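Local coordinates for glucokinase (Thermus thermophilus, PDB 3VOV), which catalyses the ATP-dependent phosphorylation of hexoses such as glucose to the 6-phosphate, as a zinc-containing hexokinase of the ROK family, at the interface of chains A and B and the interface of chains A and C. Sequence-based numbering; all coordinates share one arbitrary frame. Chains: chain A/B/C, Glucokinase.

Contact 1 joins chains A and B and contact 2 joins chains A and C, their C-alpha centres lying about 12 Å apart. Both are built mainly from the loop that follows the 3-10 helix 157-159 and from the long helix 212-236, and they share A:Pro164 and A:Tyr224. The earlier loop residues and the later part of the helix serve contact 1; the later loop residues and the earlier part of the helix serve contact 2. One loop-and-helix surface thus touches two neighbours at once. Two such two-fold interfaces per subunit can close the four-chain assembly deposited here, although the structure alone does not show that it persists in solution.

Contact 1: the interface of chains A and B. Residues chain A 160-162, 164, 224, 227, 231, 266; chain B 160-162, 164, 231.
This patch of the two-fold A/B interface sets the loop 160-164 of each subunit against helix 212-236 of the other; the two loops also touch each other, and A:Tyr266 joins from outside the helix. A reciprocal pair of serine-to-backbone hydrogen bonds links the subunits directly. The amide N of A:Thr161 donates to the hydroxyl OG of B:Ser231 over 2.8 Å, with an angle of 154° at the hydrogen. In the twin bond, B:Thr161 N gives its hydrogen to A:Ser231 OG, slightly straighter at 164°. OG of B:Ser231 stands anti to its own backbone N (chi1 -152°), which turns the hydroxyl toward the loop.

Water extends this polar network. Water 1 lies 2.8 Å from B:Ser231 OG and also bonds to the carbonyl O of A:Thr161, so the hydroxyl that receives the amide hydrogen is held by a second partner. Water 2 bridges the carbonyls of A:Leu162 and B:Thr161, lying 3.0 Å from A:Leu162 O.

Leucine side chains pack beside the serines. A:Leu160 lays its branch point and one methyl alongside B:Ser231, with CD2 3.6 Å from the carbonyl O of B:Ser231. With CG anti to its own carbonyl carbon, the branch point is carried to that same oxygen, while CB also lies near the serine hydroxyl. An alanine here would lose CG and both methyls and would probably loosen the packing around B:Ser231, making its hydroxyl less firmly placed for the amide of A:Thr161.

On the chain A side, B:Thr161 crosses A:Tyr266 at about a right angle, its methyl CG2 3.9 Å from ring atom CE1. The same methyl meets CG2 of A:Ile227, while A:Ile227 CG1 lies over one face of the tyrosine ring, toward its rim, and probably helps to set the ring. At the far end of the loop, the ring carbon CD of B:Pro164 rests 3.2 Å from the carbonyl O of A:Leu162.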
loop_
_atom_site.group_PDB
_atom_site.type_symbol
_atom_site.label_atom_id
_atom_site.label_comp_id
_atom_site.label_asym_id
_atom_site.label_seq_id
_atom_site.Cartn_x
_atom_site.Cartn_y
_atom_site.Cartn_z
ATOM N N LEU A 160 1.970 -2.341 15.039
ATOM C CA LEU A 160 1.218 -3.108 14.020
ATOM C C LEU A 160 1.509 -2.520 12.643
ATOM O O LEU A 160 1.549 -1.309 12.478
ATOM C CB LEU A 160 -0.286 -3.109 14.315
ATOM C CG LEU A 160 -0.489 -4.324 15.293
ATOM C CD1 LEU A 160 -0.461 -3.849 16.766
ATOM C CD2 LEU A 160 -1.740 -5.168 15.034
ATOM N N THR A 161 1.708 -3.391 11.664
ATOM C CA THR A 161 2.021 -2.994 10.305
ATOM C C THR A 161 0.733 -2.564 9.596
ATOM O O THR A 161 -0.143 -3.387 9.407
ATOM C CB THR A 161 2.622 -4.197 9.535
ATOM O OG1 THR A 161 3.803 -4.640 10.212
ATOM C CG2 THR A 161 2.950 -3.822 8.060
ATOM N N LEU A 162 0.635 -1.297 9.212
ATOM C CA LEU A 162 -0.526 -0.783 8.466
ATOM C C LEU A 162 -0.204 -0.531 6.980
ATOM O O LEU A 162 -1.083 -0.507 6.144
ATOM C CB LEU A 162 -1.020 0.529 9.083
ATOM C CG LEU A 162 -1.595 0.359 10.508
ATOM C CD1 LEU A 162 -2.258 1.683 10.964
ATOM C CD2 LEU A 162 -2.606 -0.830 10.609
ATOM N N PRO A 164 2.543 -1.970 4.388
ATOM C CA PRO A 164 3.753 -2.650 3.946
ATOM C C PRO A 164 4.432 -1.811 2.864
ATOM O O PRO A 164 3.757 -1.280 1.986
ATOM C CB PRO A 164 3.218 -3.964 3.367
ATOM C CG PRO A 164 1.892 -4.195 4.143
ATOM C CD PRO A 164 1.324 -2.790 4.185
ATOM N N TYR A 224 -4.805 6.914 9.363
ATOM C CA TYR A 224 -4.011 5.740 9.775
ATOM C C TYR A 224 -4.300 5.345 11.233
ATOM O O TYR A 224 -4.399 4.165 11.565
ATOM C CB TYR A 224 -2.486 5.924 9.542
ATOM C CG TYR A 224 -2.089 5.619 8.099
ATOM C CD1 TYR A 224 -2.477 4.406 7.468
ATOM C CD2 TYR A 224 -1.352 6.536 7.354
ATOM C CE1 TYR A 224 -2.116 4.149 6.136
ATOM C CE2 TYR A 224 -0.963 6.270 6.016
ATOM C CZ TYR A 224 -1.348 5.088 5.428
ATOM O OH TYR A 224 -0.987 4.861 4.123
ATOM N N ILE A 227 -7.783 3.757 11.150
ATOM C CA ILE A 227 -7.598 2.408 10.579
ATOM C C ILE A 227 -6.969 1.418 11.566
ATOM O O ILE A 227 -7.435 0.279 11.709
ATOM C CB ILE A 227 -6.771 2.457 9.253
ATOM C CG1 ILE A 227 -7.546 3.266 8.177
ATOM C CG2 ILE A 227 -6.415 1.046 8.756
ATOM C CD1 ILE A 227 -6.736 3.453 6.868
ATOM N N SER A 231 -8.783 -1.910 13.174
ATOM C CA SER A 231 -8.141 -3.192 12.976
ATOM C C SER A 231 -7.950 -3.955 14.310
ATOM O O SER A 231 -8.242 -5.174 14.418
ATOM C CB SER A 231 -6.794 -2.911 12.318
ATOM O OG SER A 231 -6.531 -3.916 11.444
ATOM N N TYR A 266 -13.702 1.705 8.711
ATOM C CA TYR A 266 -13.019 0.398 8.866
ATOM C C TYR A 266 -13.703 -0.506 9.892
ATOM O O TYR A 266 -13.177 -1.590 10.283
ATOM C CB TYR A 266 -11.506 0.559 9.090
ATOM C CG TYR A 266 -10.837 0.816 7.768
ATOM C CD1 TYR A 266 -10.227 -0.210 7.056
ATOM C CD2 TYR A 266 -10.893 2.074 7.185
ATOM C CE1 TYR A 266 -9.655 0.032 5.795
ATOM C CE2 TYR A 266 -10.329 2.317 5.939
ATOM C CZ TYR A 266 -9.719 1.301 5.254
ATOM O OH TYR A 266 -9.155 1.569 4.009
ATOM N N LEU B 160 -8.088 -8.328 10.141
ATOM C CA LEU B 160 -7.181 -7.197 10.375
ATOM C C LEU B 160 -6.769 -6.604 9.042
ATOM O O LEU B 160 -6.560 -7.331 8.074
ATOM C CB LEU B 160 -5.975 -7.624 11.187
ATOM C CG LEU B 160 -6.298 -7.626 12.701
ATOM C CD1 LEU B 160 -6.734 -8.993 13.185
ATOM C CD2 LEU B 160 -5.056 -7.109 13.467
ATOM N N THR B 161 -6.683 -5.281 8.993
ATOM C CA THR B 161 -6.418 -4.624 7.741
ATOM C C THR B 161 -4.888 -4.669 7.479
ATOM O O THR B 161 -4.146 -4.026 8.188
ATOM C CB THR B 161 -6.896 -3.175 7.813
ATOM O OG1 THR B 161 -8.296 -3.160 8.105
ATOM C CG2 THR B 161 -6.639 -2.429 6.457
ATOM N N LEU B 162 -4.446 -5.353 6.440
ATOM C CA LEU B 162 -3.035 -5.334 6.103
ATOM C C LEU B 162 -2.744 -4.511 4.865
ATOM O O LEU B 162 -1.596 -4.149 4.635
ATOM C CB LEU B 162 -2.547 -6.746 5.791
ATOM C CG LEU B 162 -2.624 -7.744 6.940
ATOM C CD1 LEU B 162 -2.023 -9.028 6.436
ATOM C CD2 LEU B 162 -1.849 -7.179 8.171
ATOM N N PRO B 164 -4.516 -1.311 3.072
ATOM C CA PRO B 164 -5.525 -0.275 2.769
ATOM C C PRO B 164 -5.609 -0.071 1.256
ATOM O O PRO B 164 -4.593 0.013 0.578
ATOM C CB PRO B 164 -4.969 0.985 3.480
ATOM C CG PRO B 164 -4.080 0.430 4.590
ATOM C CD PRO B 164 -3.429 -0.789 3.945
ATOM N N SER B 231 2.474 -9.057 12.854
ATOM C CA SER B 231 1.792 -7.859 13.330
ATOM C C SER B 231 0.970 -8.196 14.603
ATOM O O SER B 231 0.998 -7.480 15.633
ATOM C CB SER B 231 0.889 -7.352 12.191
ATOM O OG SER B 231 0.683 -5.968 12.236
HETATM O O HOH W 1 -1.687 -5.181 10.921
HETATM O O HOH W 2 -3.685 -1.402 7.253
#

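Contact 2: the interface of chains A and C. Residues chain A 163-167, 220, 224; chain C 163-167, 220, 224.
Carbonyl oxygens of a Gly-Gly turn are gripped here by helix side chains of the opposite subunit, in both directions across the A/C two-fold. The phenol OH of C:Tyr224 donates to A:Gly165 O at 2.6 Å, with the oxygen lying in the plane of the tyrosine ring at its edge. The next carbonyl is taken by the amide of C:Gln220, whose NE2 stands 2.9 Å from A:Gly166 O. This bond is almost straight, 177° at the hydrogen, and its acceptor lies in the glutamine amide plane. Both donors come in from above the carbonyl planes. A:Tyr224 and A:Gln220 hold C:Gly165 and C:Gly166 likewise.

Between these grips, A:Leu163 and C:Leu163 meet tip to tip, their CD2 methyls 4.0 Å apart. The rings of A:Pro167 and C:Pro167 cross obliquely, CG of A:Pro167 3.9 Å from CG of C:Pro167. Water 3 connects C:Tyr224 OH to the carbonyl O of A:Pro164.

Further out, torsions aim the donors. A:Gln220 has CG anti to its backbone N (chi1 -178°) and runs extended to its amide, with NE2 at the edge of its own A:Tyr224 ring. A:Gly165 takes a positive phi of 85°, a turn that suits glycine.

A:Gln220 and A:Tyr224 lie one helical turn apart on helix 212-236, facing the partner's loop beyond the 3-10 helix 157-159, close in sequence to A:His159 and A:Cys169, which are among the zinc ligands.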
loop_
_atom_site.group_PDB
_atom_site.type_symbol
_atom_site.label_atom_id
_atom_site.label_comp_id
_atom_site.label_asym_id
_atom_site.label_seq_id
_atom_site.Cartn_x
_atom_site.Cartn_y
_atom_site.Cartn_z
ATOM N N LEU A 163 1.063 -0.314 6.658
ATOM C CA LEU A 163 1.400 -0.000 5.273
ATOM C C LEU A 163 2.671 -0.743 4.910
ATOM O O LEU A 163 3.758 -0.245 5.099
ATOM C CB LEU A 163 1.513 1.538 5.094
ATOM C CG LEU A 163 1.852 2.024 3.659
ATOM C CD1 LEU A 163 0.663 1.696 2.740
ATOM C CD2 LEU A 163 2.098 3.493 3.664
ATOM N N PRO A 164 2.543 -1.970 4.388
ATOM C CA PRO A 164 3.753 -2.650 3.946
ATOM C C PRO A 164 4.432 -1.811 2.864
ATOM O O PRO A 164 3.757 -1.280 1.986
ATOM C CB PRO A 164 3.218 -3.964 3.367
ATOM C CG PRO A 164 1.892 -4.195 4.143
ATOM C CD PRO A 164 1.324 -2.790 4.185
ATOM N N GLY A 165 5.750 -1.634 2.958
ATOM C CA GLY A 165 6.497 -0.815 1.967
ATOM C C GLY A 165 6.442 0.668 2.350
ATOM O O GLY A 165 6.829 1.555 1.551
ATOM N N GLY A 166 5.972 0.930 3.565
ATOM C CA GLY A 166 5.807 2.301 4.115
ATOM C C GLY A 166 7.095 2.813 4.739
ATOM O O GLY A 166 8.154 2.226 4.532
ATOM N N PRO A 167 7.041 3.954 5.483
ATOM C CA PRO A 167 8.303 4.526 5.976
ATOM C C PRO A 167 8.974 3.742 7.078
ATOM O O PRO A 167 8.276 3.125 7.892
ATOM C CB PRO A 167 7.908 5.902 6.486
ATOM C CG PRO A 167 6.539 6.166 5.990
ATOM C CD PRO A 167 5.887 4.811 5.803
ATOM N N GLN A 220 -3.984 12.457 6.513
ATOM C CA GLN A 220 -3.475 11.106 6.271
ATOM C C GLN A 220 -3.112 10.396 7.585
ATOM O O GLN A 220 -3.449 9.232 7.766
ATOM C CB GLN A 220 -2.277 11.095 5.312
ATOM C CG GLN A 220 -1.769 9.666 5.005
ATOM C CD GLN A 220 -0.665 9.627 3.945
ATOM O OE1 GLN A 220 -0.956 9.773 2.768
ATOM N NE2 GLN A 220 0.608 9.380 4.362
ATOM N N TYR A 224 -4.805 6.914 9.363
ATOM C CA TYR A 224 -4.011 5.740 9.775
ATOM C C TYR A 224 -4.300 5.345 11.233
ATOM O O TYR A 224 -4.399 4.165 11.565
ATOM C CB TYR A 224 -2.486 5.924 9.542
ATOM C CG TYR A 224 -2.089 5.619 8.099
ATOM C CD1 TYR A 224 -2.477 4.406 7.468
ATOM C CD2 TYR A 224 -1.352 6.536 7.354
ATOM C CE1 TYR A 224 -2.116 4.149 6.136
ATOM C CE2 TYR A 224 -0.963 6.270 6.016
ATOM C CZ TYR A 224 -1.348 5.088 5.428
ATOM O OH TYR A 224 -0.987 4.861 4.123
ATOM N N LEU C 163 3.075 4.785 -4.339
ATOM C CA LEU C 163 2.510 4.321 -3.074
ATOM C C LEU C 163 1.448 5.290 -2.545
ATOM O O LEU C 163 1.758 6.208 -1.784
ATOM C CB LEU C 163 3.637 4.112 -2.028
ATOM C CG LEU C 163 3.213 3.475 -0.679
ATOM C CD1 LEU C 163 2.821 2.013 -0.773
ATOM C CD2 LEU C 163 4.329 3.646 0.344
ATOM N N PRO C 164 0.187 5.107 -2.976
ATOM C CA PRO C 164 -0.899 5.865 -2.363
ATOM C C PRO C 164 -0.857 5.673 -0.855
ATOM O O PRO C 164 -0.705 4.554 -0.366
ATOM C CB PRO C 164 -2.169 5.203 -2.948
ATOM C CG PRO C 164 -1.692 4.637 -4.298
ATOM C CD PRO C 164 -0.295 4.161 -4.016
ATOM N N GLY C 165 -0.960 6.758 -0.119
ATOM C CA GLY C 165 -0.883 6.682 1.332
ATOM C C GLY C 165 0.556 6.696 1.853
ATOM O O GLY C 165 0.782 6.564 3.053
ATOM N N GLY C 166 1.520 6.870 0.946
ATOM C CA GLY C 166 2.927 6.904 1.315
ATOM C C GLY C 166 3.415 8.254 1.836
ATOM O O GLY C 166 2.621 9.140 2.129
ATOM N N PRO C 167 4.747 8.418 1.963
ATOM C CA PRO C 167 5.229 9.667 2.546
ATOM C C PRO C 167 4.964 10.906 1.703
ATOM O O PRO C 167 5.004 10.839 0.488
ATOM C CB PRO C 167 6.739 9.443 2.705
ATOM C CG PRO C 167 6.975 8.031 2.537
ATOM C CD PRO C 167 5.846 7.489 1.677
ATOM N N GLN C 220 14.567 -1.174 0.093
ATOM C CA GLN C 220 13.224 -0.689 -0.210
ATOM C C GLN C 220 13.241 0.423 -1.263
ATOM O O GLN C 220 12.471 0.376 -2.236
ATOM C CB GLN C 220 12.476 -0.251 1.054
ATOM C CG GLN C 220 11.119 0.425 0.734
ATOM C CD GLN C 220 10.249 0.585 1.955
ATOM O OE1 GLN C 220 9.883 -0.378 2.584
ATOM N NE2 GLN C 220 9.907 1.824 2.287
ATOM N N TYR C 224 11.642 0.405 -5.254
ATOM C CA TYR C 224 10.715 1.454 -5.727
ATOM C C TYR C 224 11.253 2.105 -6.984
ATOM O O TYR C 224 10.505 2.383 -7.911
ATOM C CB TYR C 224 10.505 2.517 -4.636
ATOM C CG TYR C 224 9.402 2.111 -3.643
ATOM C CD1 TYR C 224 8.175 1.677 -4.100
ATOM C CD2 TYR C 224 9.616 2.185 -2.275
ATOM C CE1 TYR C 224 7.146 1.311 -3.210
ATOM C CE2 TYR C 224 8.596 1.829 -1.349
ATOM C CZ TYR C 224 7.381 1.382 -1.847
ATOM O OH TYR C 224 6.410 1.027 -0.972
HETATM O O HOH W 3 4.689 -1.505 -0.927
#